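Local coordinates for SusD superfamily protein (Parabacteroides distasonis, PDB 3OTN) that is a SusD-family protein that probably binds carbohydrate or another nutrient at the bacterial outer membrane, at residues F120-A123 and L124-Y128. Numbering follows the deposited sequence.
Sequences FMRA and LYYFY. With EDO (1,2-ethanediol), chain R.
Met121 and Tyr125, one helical turn apart, make the closest side-chain contact of this short piece of helix: CG of Met121 rests 3.6 Å from CE2 of Tyr125, and the two side chains slant across one another. The tyrosine CG stands anti to its carbonyl carbon (chi1 -70°), which swings the ring back along the helix, so that CD2 of Tyr125 comes within 3.1 Å of Met121 O. Met121 O also accepts the backbone N-H of Tyr125, with N of Tyr125 2.9 Å away. The selenomethionine chain bends at its second and third torsions, bringing SE of Met121 to 4.2 Å from CD2 of Leu124, a methyl that also meets CE2 of Phe120 at 4.1 Å. The segment exemplifies a largely buried stretch of alpha-helix, its backbone joined by successive i to i+4 hydrogen bonds, within the helical part of a SusD-family protein, where helix 108-133 packs against helices 79-100, 156-172 and 187-202. Tyr125 reaches Ala26 O through its hydroxyl and touches Ile90, and an alanine here would probably leave that carbonyl without its tyrosine partner and strip Met121 CG of its aromatic cover. The more open side is that of Arg122, the one partly exposed residue among those in contact. Its CG lies in the plane of the Tyr126 ring, at the edge, 3.9 Å from CD2 of Tyr126, and beyond this the two polar ends part: the tyrosine hydroxyl bonds Ile139 O, while the guanidinium, its plane 55° from that of the ring, forms a salt bridge with Asp167 and a hydrogen bond with Asn94. NH1 of Arg122 also donates a nearly straight bond (171°) of 2.9 Å to O2 of an ethanediol, probably from the crystallisation liquor, which is bonded to Asn94 O as well.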
# COMPACT_ATOMS: atom_id res chain seq x y z
N PHE A 120 6.10 8.09 -13.92
CA PHE A 120 5.27 7.79 -12.75
C PHE A 120 5.75 6.50 -12.09
O PHE A 120 5.92 6.47 -10.87
CB PHE A 120 3.77 7.69 -13.11
CG PHE A 120 2.93 7.02 -12.04
CD1 PHE A 120 2.32 7.77 -11.02
CD2 PHE A 120 2.73 5.65 -12.06
CE1 PHE A 120 1.54 7.16 -10.04
CE2 PHE A 120 1.98 5.02 -11.07
CZ PHE A 120 1.36 5.79 -10.07
N MSE A 121 5.99 5.46 -12.90
CA MSE A 121 6.30 4.15 -12.35
C MSE A 121 7.66 4.13 -11.64
O MSE A 121 7.83 3.46 -10.61
CB MSE A 121 6.26 3.05 -13.44
CG MSE A 121 5.70 1.74 -12.92
SE MSE A 121 3.82 1.81 -12.56
CE MSE A 121 3.33 1.75 -14.42
N ARG A 122 8.63 4.81 -12.23
CA ARG A 122 9.94 4.87 -11.66
C ARG A 122 9.86 5.55 -10.30
O ARG A 122 10.44 5.08 -9.34
CB ARG A 122 10.92 5.57 -12.61
CG ARG A 122 12.29 5.65 -12.00
CD ARG A 122 13.34 6.02 -12.97
NE ARG A 122 13.23 7.38 -13.44
CZ ARG A 122 13.94 7.88 -14.43
NH1 ARG A 122 14.85 7.13 -15.06
NH2 ARG A 122 13.74 9.14 -14.81
N ALA A 123 9.14 6.68 -10.24
CA ALA A 123 8.90 7.36 -9.00
C ALA A 123 8.23 6.46 -7.97
O ALA A 123 8.59 6.51 -6.80
CB ALA A 123 8.06 8.64 -9.20
N LEU A 124 7.26 5.67 -8.41
CA LEU A 124 6.52 4.75 -7.54
C LEU A 124 7.44 3.68 -6.91
O LEU A 124 7.44 3.48 -5.68
CB LEU A 124 5.35 4.09 -8.31
CG LEU A 124 4.41 3.15 -7.51
CD1 LEU A 124 3.64 3.91 -6.44
CD2 LEU A 124 3.52 2.35 -8.43
N TYR A 125 8.25 3.04 -7.75
CA TYR A 125 9.16 1.99 -7.27
C TYR A 125 10.14 2.57 -6.24
O TYR A 125 10.36 1.96 -5.18
CB TYR A 125 9.94 1.35 -8.41
CG TYR A 125 9.09 0.49 -9.34
CD1 TYR A 125 8.30 -0.55 -8.83
CD2 TYR A 125 9.14 0.64 -10.70
CE1 TYR A 125 7.55 -1.34 -9.66
CE2 TYR A 125 8.38 -0.15 -11.54
CZ TYR A 125 7.59 -1.13 -11.01
OH TYR A 125 6.85 -1.93 -11.84
N TYR A 126 10.72 3.73 -6.55
CA TYR A 126 11.67 4.38 -5.67
C TYR A 126 11.04 4.86 -4.37
O TYR A 126 11.67 4.78 -3.32
CB TYR A 126 12.38 5.56 -6.35
CG TYR A 126 13.63 5.15 -7.06
CD1 TYR A 126 14.75 4.68 -6.33
CD2 TYR A 126 13.72 5.20 -8.44
CE1 TYR A 126 15.91 4.31 -6.98
CE2 TYR A 126 14.88 4.85 -9.10
CZ TYR A 126 15.97 4.37 -8.39
OH TYR A 126 17.11 3.99 -9.08
N PHE A 127 9.79 5.33 -4.43
CA PHE A 127 9.08 5.78 -3.23
C PHE A 127 8.86 4.63 -2.27
O PHE A 127 8.96 4.83 -1.07
CB PHE A 127 7.75 6.47 -3.62
CG PHE A 127 7.02 7.13 -2.49
CD1 PHE A 127 7.67 7.99 -1.62
CD2 PHE A 127 5.65 6.97 -2.36
CE1 PHE A 127 6.95 8.65 -0.61
CE2 PHE A 127 4.93 7.62 -1.37
CZ PHE A 127 5.58 8.44 -0.48
N TYR A 128 8.56 3.42 -2.78
CA TYR A 128 8.47 2.24 -1.91
C TYR A 128 9.88 1.90 -1.36
O TYR A 128 10.05 1.76 -0.14
CB TYR A 128 7.86 1.03 -2.60
CG TYR A 128 6.38 1.09 -2.60
CD1 TYR A 128 5.69 1.97 -3.44
CD2 TYR A 128 5.64 0.35 -1.67
CE1 TYR A 128 4.28 2.06 -3.41
CE2 TYR A 128 4.25 0.42 -1.64
CZ TYR A 128 3.57 1.27 -2.50
OH TYR A 128 2.20 1.30 -2.45
C1 EDO R . 16.61 6.69 -18.67
O1 EDO R . 17.65 6.09 -19.45
C2 EDO R . 17.00 8.11 -18.32
O2 EDO R . 16.39 8.50 -17.08